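Local coordinates for CyaB (Pseudomonas aeruginosa, PDB 3R5G), which is an adenylyl cyclase, represented here by its catalytic domain, which presumably converts ATP to cyclic AMP as in other class III nucleotide cyclases, at residues L35-Y39 / Q97-A101; M92-R96 / P107-R111; A74-V79 / L163-I168. One frame throughout, in Å; residues are numbered along the deposited sequence.

Contact 1 (L35-Y39 / Q97-A101); sequences LLNNY and QQWRA
Residues 35-39 and 97-100 are helical. Residues 35-39 form one turn inside helix 29-50, with phi/psi near -60/-48 and the hydrogen bond from Tyr39 N to Leu35 O at 3.1 Å. Residues 97-101 lie at the C-terminal part of helix 74-100, with Ala101 N bonded to Gln97 O at 3.2 Å. The two backbones come nearest at Leu35 and Trp99, with 8.0 Å between their CA atoms. Trp99 fills this gap. Its CA-CB bond points toward the other helix, and chi1 of -65° (m) with chi2 of -26° carries the indole across. Leu35, with chi1 t, lies over one face of the indole. Leu35 CD1 sits 3.7 Å from the centroid of the five-membered ring and 5° off its normal, a CH-pi contact; Leu35 CG is 3.7 Å from Trp99 CE2. At the ring edge, Tyr39 CB lies 4.2 Å from Trp99 CZ2. Asn38 ND2 stands 3.9 Å from Trp99 NE1, with no hydrogen bond across the segments. The buried Trp99 NE1 has no partner in the model. The contact is helix-helix packing centred on one tryptophan, and it buries 215 Å². Around it, Phe20 and Leu23 of helix 20-24 pack on Leu35, and Ser15 and Ile17 of strand 6-18 pack on Tyr39. Asn37, further round helix 29-50, hydrogen-bonds Asn123 and Gly125 of the second subunit.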
# COMPACT_ATOMS: atom_id res chain seq x y z
N LEU A 35 -13.80 -11.62 -10.35
CA LEU A 35 -12.48 -12.28 -10.31
C LEU A 35 -11.66 -11.78 -9.12
O LEU A 35 -11.16 -12.61 -8.38
CB LEU A 35 -11.77 -12.04 -11.60
CG LEU A 35 -10.35 -12.69 -11.58
CD1 LEU A 35 -10.18 -13.15 -12.91
CD2 LEU A 35 -9.20 -11.73 -11.20
N LEU A 36 -11.57 -10.46 -8.93
CA LEU A 36 -10.83 -9.99 -7.72
C LEU A 36 -11.50 -10.49 -6.43
O LEU A 36 -10.82 -10.88 -5.42
CB LEU A 36 -10.72 -8.46 -7.70
CG LEU A 36 -10.08 -7.77 -6.48
CD1 LEU A 36 -8.62 -8.34 -6.33
CD2 LEU A 36 -10.01 -6.24 -6.73
N ASN A 37 -12.86 -10.36 -6.25
CA ASN A 37 -13.46 -10.73 -5.02
C ASN A 37 -13.36 -12.26 -4.73
O ASN A 37 -13.22 -12.62 -3.56
CB ASN A 37 -14.95 -10.22 -4.96
CG ASN A 37 -15.03 -8.70 -4.90
OD1 ASN A 37 -14.04 -8.05 -4.77
ND2 ASN A 37 -16.22 -8.14 -5.12
N ASN A 38 -13.46 -13.06 -5.80
CA ASN A 38 -13.28 -14.52 -5.67
C ASN A 38 -11.87 -14.81 -5.12
O ASN A 38 -11.76 -15.55 -4.14
CB ASN A 38 -13.49 -15.19 -7.00
CG ASN A 38 -13.25 -16.72 -6.96
OD1 ASN A 38 -13.71 -17.40 -6.05
ND2 ASN A 38 -12.64 -17.23 -7.99
N TYR A 39 -10.91 -14.17 -5.74
CA TYR A 39 -9.50 -14.29 -5.29
C TYR A 39 -9.32 -13.87 -3.86
O TYR A 39 -8.78 -14.59 -3.04
CB TYR A 39 -8.60 -13.47 -6.20
CG TYR A 39 -7.18 -13.41 -5.66
CD1 TYR A 39 -6.27 -14.52 -5.80
CD2 TYR A 39 -6.72 -12.26 -5.01
CE1 TYR A 39 -4.97 -14.48 -5.22
CE2 TYR A 39 -5.41 -12.19 -4.47
CZ TYR A 39 -4.56 -13.32 -4.56
OH TYR A 39 -3.29 -13.35 -4.05
N GLN A 97 -6.93 -22.27 -13.33
CA GLN A 97 -7.65 -23.27 -14.19
C GLN A 97 -9.12 -22.82 -14.28
O GLN A 97 -9.78 -22.87 -15.34
CB GLN A 97 -7.62 -24.67 -13.56
CG GLN A 97 -6.23 -25.34 -13.45
CD GLN A 97 -6.15 -26.48 -12.40
OE1 GLN A 97 -7.08 -27.31 -12.27
NE2 GLN A 97 -5.03 -26.53 -11.64
N GLN A 98 -9.67 -22.38 -13.17
CA GLN A 98 -11.03 -21.89 -13.20
C GLN A 98 -11.15 -20.67 -14.09
O GLN A 98 -12.12 -20.55 -14.89
CB GLN A 98 -11.58 -21.57 -11.81
CG GLN A 98 -11.62 -22.76 -10.97
CD GLN A 98 -12.06 -22.50 -9.56
OE1 GLN A 98 -12.23 -21.32 -9.13
NE2 GLN A 98 -12.31 -23.58 -8.83
N TRP A 99 -10.22 -19.73 -13.97
CA TRP A 99 -10.24 -18.53 -14.78
C TRP A 99 -10.05 -18.79 -16.27
O TRP A 99 -10.68 -18.13 -17.13
CB TRP A 99 -9.16 -17.55 -14.32
CG TRP A 99 -9.42 -17.04 -12.93
CD1 TRP A 99 -10.58 -16.95 -12.33
CD2 TRP A 99 -8.44 -16.52 -12.02
NE1 TRP A 99 -10.45 -16.43 -11.06
CE2 TRP A 99 -9.12 -16.14 -10.88
CE3 TRP A 99 -7.07 -16.34 -12.09
CZ2 TRP A 99 -8.46 -15.65 -9.73
CZ3 TRP A 99 -6.41 -15.83 -11.00
CH2 TRP A 99 -7.12 -15.48 -9.83
N ARG A 100 -9.18 -19.74 -16.58
CA ARG A 100 -8.89 -20.06 -17.98
C ARG A 100 -10.20 -20.59 -18.61
O ARG A 100 -10.46 -20.34 -19.81
CB ARG A 100 -7.70 -21.03 -18.12
CG ARG A 100 -7.34 -21.39 -19.58
CD ARG A 100 -6.04 -22.18 -19.62
NE ARG A 100 -5.49 -22.45 -20.96
CZ ARG A 100 -5.97 -23.37 -21.81
NH1 ARG A 100 -7.07 -24.08 -21.53
NH2 ARG A 100 -5.36 -23.56 -22.97
N ALA A 101 -11.01 -21.27 -17.80
CA ALA A 101 -12.32 -21.77 -18.27
C ALA A 101 -13.35 -20.68 -18.52
O ALA A 101 -14.37 -20.93 -19.19
CB ALA A 101 -12.91 -22.84 -17.30

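Contact 2 (M92-R96 / P107-R111); sequences MKVLR and PLEIR
Residues 92-96 are one turn of helix 74-100, closed by the bond from Arg96 N to Met92 O at 2.9 Å. Residues 107-111 lead from a loop into strand 109-116. The short axes of helix 92-96 and strand 109-111 approach to 9.5 Å and run roughly antiparallel, with 153° between their directions. CA atoms pair Arg96 with Leu108 at 7.4 Å and Met92 with Ile110 at 7.2 Å.

Pro107 brings the chain in extended form. Leu108 follows at phi/psi -137/126. Its carbonyl O accepts a hydrogen bond from Arg96 NH2 at 3.0 Å and lies 3.9 Å from Met92 CE. The Leu108 side chain packs on Trp99 and Ile17. Glu109 opens the strand. Chi1 t and chi2 p fold its carboxylate back, so that Glu109 OE2 forms a salt bridge with Arg96 NH2 at 2.7 Å, accepting its hydrogen bond, and also accepts Ile110 N at 3.0 Å. A water donates to Glu109 OE2 at 2.7 Å and accepts from Arg96 NH1 at 2.9 Å; its bond from Lys93 NZ, at 3.4 Å, is weak. Ile110 points toward the helix, and its CG2 meets Met92 CG at 3.7 Å. Met92, m at all three chi angles, also brings CE to 4.0 Å from Glu109 CA. Arg111 turns elsewhere and forms a salt bridge with Asp16.

The contact seats a helix on the sheet of the cyclase domain. Apolar packing of Met92 on Ile110 sits beside a polar part, where Arg96 NH2 binds both the Glu109 carboxylate and the Leu108 carbonyl, so charge pairing and backbone anchoring coincide.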
# COMPACT_ATOMS: atom_id res chain seq x y z
N MET A 92 -3.45 -20.98 -6.25
CA MET A 92 -3.48 -20.18 -7.45
C MET A 92 -3.50 -21.00 -8.69
O MET A 92 -4.07 -20.52 -9.67
CB MET A 92 -2.28 -19.21 -7.47
CG MET A 92 -2.58 -17.94 -6.82
SD MET A 92 -3.69 -16.91 -7.84
CE MET A 92 -2.77 -15.91 -8.97
N LYS A 93 -2.95 -22.21 -8.64
CA LYS A 93 -3.03 -23.08 -9.86
C LYS A 93 -4.47 -23.46 -10.11
O LYS A 93 -4.94 -23.51 -11.27
CB LYS A 93 -2.24 -24.37 -9.69
CG LYS A 93 -0.78 -24.08 -9.42
CD LYS A 93 -0.04 -25.42 -9.31
CE LYS A 93 1.47 -25.21 -9.20
NZ LYS A 93 1.80 -23.93 -8.46
N VAL A 94 -5.19 -23.75 -9.04
CA VAL A 94 -6.61 -24.07 -9.16
C VAL A 94 -7.38 -22.85 -9.69
O VAL A 94 -8.21 -22.96 -10.60
CB VAL A 94 -7.13 -24.46 -7.84
CG1 VAL A 94 -8.59 -24.90 -7.92
CG2 VAL A 94 -6.29 -25.67 -7.25
N LEU A 95 -7.14 -21.66 -9.09
CA LEU A 95 -7.87 -20.53 -9.54
C LEU A 95 -7.60 -20.22 -10.99
O LEU A 95 -8.54 -19.78 -11.70
CB LEU A 95 -7.59 -19.31 -8.62
CG LEU A 95 -8.06 -19.50 -7.17
CD1 LEU A 95 -7.54 -18.24 -6.36
CD2 LEU A 95 -9.59 -19.70 -6.98
N ARG A 96 -6.35 -20.33 -11.42
CA ARG A 96 -6.01 -20.06 -12.83
C ARG A 96 -6.79 -21.02 -13.75
O ARG A 96 -7.19 -20.61 -14.82
CB ARG A 96 -4.52 -20.18 -13.15
CG ARG A 96 -3.72 -18.96 -12.70
CD ARG A 96 -2.37 -18.96 -13.43
NE ARG A 96 -1.59 -20.05 -12.87
CZ ARG A 96 -0.87 -19.96 -11.75
NH1 ARG A 96 -0.24 -21.02 -11.27
NH2 ARG A 96 -0.76 -18.79 -11.14
N PRO A 107 -1.56 -14.28 -18.40
CA PRO A 107 -1.02 -14.95 -17.23
C PRO A 107 -1.16 -14.08 -15.93
O PRO A 107 -0.99 -12.84 -15.98
CB PRO A 107 0.45 -15.18 -17.59
CG PRO A 107 0.60 -14.85 -19.01
CD PRO A 107 -0.50 -13.90 -19.36
N LEU A 108 -1.47 -14.77 -14.84
CA LEU A 108 -1.68 -14.12 -13.53
C LEU A 108 -0.95 -14.99 -12.54
O LEU A 108 -1.19 -16.20 -12.49
CB LEU A 108 -3.16 -14.14 -13.18
CG LEU A 108 -4.08 -13.24 -14.02
CD1 LEU A 108 -5.59 -13.50 -13.78
CD2 LEU A 108 -3.73 -11.75 -13.78
N GLU A 109 -0.06 -14.40 -11.75
CA GLU A 109 0.71 -15.22 -10.81
C GLU A 109 0.95 -14.47 -9.54
O GLU A 109 1.23 -13.30 -9.58
CB GLU A 109 2.06 -15.61 -11.35
CG GLU A 109 2.73 -16.64 -10.36
CD GLU A 109 2.02 -17.93 -10.20
OE1 GLU A 109 2.37 -18.82 -11.03
OE2 GLU A 109 1.12 -18.08 -9.29
N ILE A 110 0.88 -15.19 -8.44
CA ILE A 110 1.06 -14.56 -7.14
C ILE A 110 2.53 -14.41 -6.87
O ILE A 110 3.35 -15.24 -7.27
CB ILE A 110 0.33 -15.42 -6.02
CG1 ILE A 110 0.33 -14.64 -4.70
CG2 ILE A 110 0.92 -16.92 -5.97
CD1 ILE A 110 -0.51 -15.47 -3.72
N ARG A 111 2.86 -13.31 -6.21
CA ARG A 111 4.18 -13.18 -5.58
C ARG A 111 4.04 -12.72 -4.16
O ARG A 111 3.06 -12.05 -3.81
CB ARG A 111 5.06 -12.25 -6.38
CG ARG A 111 4.61 -10.86 -6.30
CD ARG A 111 5.50 -10.01 -7.17
NE ARG A 111 4.98 -8.64 -7.07
CZ ARG A 111 5.71 -7.56 -7.28
NH1 ARG A 111 5.16 -6.36 -7.09
NH2 ARG A 111 6.97 -7.68 -7.66
O HOH W 1 0.80 -20.66 -8.56

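Contact 3 (A74-V79 / L163-I168); sequences AKKDAV and LIKDVI
Residues 74-79 are the first turns of helix 74-100. Their backbone is bonded from Ala78 N to Ala74 O at 3.0 Å and from Val79 N to Lys75 O at 2.8 Å. In the other segment, Leu163 and Ile164 are helical, on helix 158-164. Ile164 O accepts both Val167 N and Ile168 N, each at 2.9 Å. The backbones lie close: the CA atoms of Lys75 and Leu163 are 5.0 Å apart, and those of Val79 and Ile164 5.5 Å.

One polar bond crosses the contact. Lys75, with all four chi angles t, reaches over Leu163 and donates from NZ to Asp166 OD2 at 2.5 Å, a very short salt bridge. Asp166 meets it with chi1 of 44° (p). Asp77 is satisfied without crossing: OD1 accepts Gln72 N and OD2 bonds Thr71 OG1, ahead of the helix start. Val79 O bonds Ser83 OG.

Beneath the ion pair the contact is apolar. Small Ala78 permits the close approach: its CB lies 3.9 Å from Leu163 CB and 3.8 Å from Ile164 CG2. Val79 CG2 touches Ile164 CG2 at 3.9 Å and Val167 CG2 at 3.8 Å. Val79 CG1 lies 4.3 Å from Ile168 CD1. In all 397 Å² is buried.

The contact joins the start of helix 74-100 to the C-terminal region of helix 158-164 within the cyclase domain. Val82 continues the seam along helix 74-100, touching Ile164 and Ile168, while Lys9 and Thr11 of strand 6-18 lie against Ala74 and Ala78.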
# COMPACT_ATOMS: atom_id res chain seq x y z
N ALA A 74 7.56 -17.60 18.16
CA ALA A 74 8.10 -16.94 16.95
C ALA A 74 8.27 -18.00 15.87
O ALA A 74 7.93 -17.73 14.70
CB ALA A 74 9.44 -16.34 17.25
N LYS A 75 8.74 -19.19 16.22
CA LYS A 75 9.02 -20.21 15.17
C LYS A 75 7.73 -20.70 14.54
O LYS A 75 7.61 -20.73 13.30
CB LYS A 75 9.76 -21.36 15.80
CG LYS A 75 9.91 -22.51 14.98
CD LYS A 75 11.11 -23.42 15.43
CE LYS A 75 11.24 -24.52 14.40
NZ LYS A 75 11.88 -25.78 14.91
N LYS A 76 6.75 -21.12 15.32
CA LYS A 76 5.49 -21.57 14.72
C LYS A 76 4.73 -20.47 14.01
O LYS A 76 4.10 -20.73 13.01
CB LYS A 76 4.53 -22.25 15.76
CG LYS A 76 5.04 -23.61 16.15
CD LYS A 76 3.95 -24.24 17.15
CE LYS A 76 4.48 -25.41 17.91
NZ LYS A 76 5.16 -26.46 17.07
N ASP A 77 4.87 -19.23 14.45
CA ASP A 77 4.20 -18.13 13.75
C ASP A 77 4.82 -17.98 12.34
O ASP A 77 4.11 -17.77 11.37
CB ASP A 77 4.29 -16.77 14.51
CG ASP A 77 3.51 -16.72 15.82
OD1 ASP A 77 2.60 -17.53 16.04
OD2 ASP A 77 3.81 -15.84 16.61
N ALA A 78 6.13 -18.06 12.29
CA ALA A 78 6.83 -17.96 10.98
C ALA A 78 6.55 -19.16 10.11
O ALA A 78 6.29 -18.97 8.89
CB ALA A 78 8.34 -17.83 11.23
N VAL A 79 6.61 -20.38 10.67
CA VAL A 79 6.25 -21.55 9.88
C VAL A 79 4.81 -21.39 9.35
O VAL A 79 4.51 -21.74 8.20
CB VAL A 79 6.39 -22.81 10.68
CG1 VAL A 79 5.81 -24.04 9.98
CG2 VAL A 79 7.90 -23.01 10.93
N LEU A 163 14.12 -19.07 11.50
CA LEU A 163 13.05 -19.69 12.19
C LEU A 163 12.46 -20.91 11.54
O LEU A 163 12.04 -21.84 12.25
CB LEU A 163 11.93 -18.67 12.47
CG LEU A 163 12.38 -17.58 13.45
CD1 LEU A 163 11.38 -16.46 13.46
CD2 LEU A 163 12.53 -18.17 14.88
N ILE A 164 12.47 -20.98 10.20
CA ILE A 164 11.72 -22.01 9.50
C ILE A 164 12.67 -23.09 8.90
O ILE A 164 12.15 -24.09 8.43
CB ILE A 164 10.81 -21.52 8.40
CG1 ILE A 164 11.64 -21.01 7.19
CG2 ILE A 164 9.89 -20.38 8.89
CD1 ILE A 164 10.85 -20.49 6.07
N LYS A 165 13.99 -22.83 8.95
CA LYS A 165 14.90 -23.66 8.08
C LYS A 165 14.89 -25.15 8.33
O LYS A 165 15.19 -25.86 7.40
CB LYS A 165 16.34 -23.13 8.10
CG LYS A 165 16.94 -23.25 9.54
CD LYS A 165 18.29 -22.57 9.68
CE LYS A 165 18.64 -22.60 11.17
NZ LYS A 165 19.90 -21.92 11.48
N ASP A 166 14.57 -25.62 9.53
CA ASP A 166 14.56 -27.07 9.76
C ASP A 166 13.34 -27.74 9.21
O ASP A 166 13.35 -28.94 9.08
CB ASP A 166 14.64 -27.30 11.27
CG ASP A 166 13.70 -26.35 12.09
OD1 ASP A 166 13.47 -25.08 11.81
OD2 ASP A 166 13.26 -26.88 13.16
N VAL A 167 12.28 -26.99 8.89
CA VAL A 167 11.04 -27.59 8.43
C VAL A 167 10.54 -27.12 7.04
O VAL A 167 9.69 -27.76 6.48
CB VAL A 167 9.97 -27.54 9.49
CG1 VAL A 167 10.56 -27.92 10.88
CG2 VAL A 167 9.45 -26.19 9.60
N ILE A 168 11.06 -26.01 6.53
CA ILE A 168 10.67 -25.56 5.22
C ILE A 168 11.93 -25.39 4.38
O ILE A 168 12.92 -24.81 4.77
CB ILE A 168 9.90 -24.19 5.30
CG1 ILE A 168 8.53 -24.48 5.96
CG2 ILE A 168 9.81 -23.53 3.89
CD1 ILE A 168 7.64 -23.22 6.17

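All three contacts use helix 74-100. Contact 3 holds its start, contacts 1 and 2 its C-terminal part. Contacts 1 and 2 have centres 9 Å apart and touch. Tyr39 OH lies 3.5 Å from Ile110 CD1, Tyr39 CE1 3.8 Å from Met92 SD, and Trp99 CE3 3.6 Å from Leu108 CD1, so the two helices and the strand share one apolar core. Contact 3 stands apart: its centre is 31 Å from that of contact 1, on the opposite side of the chain's centre, and 25 Å from that of contact 2. Its nearest atoms are about 17 Å from contact 1 and about 14 Å from contact 2.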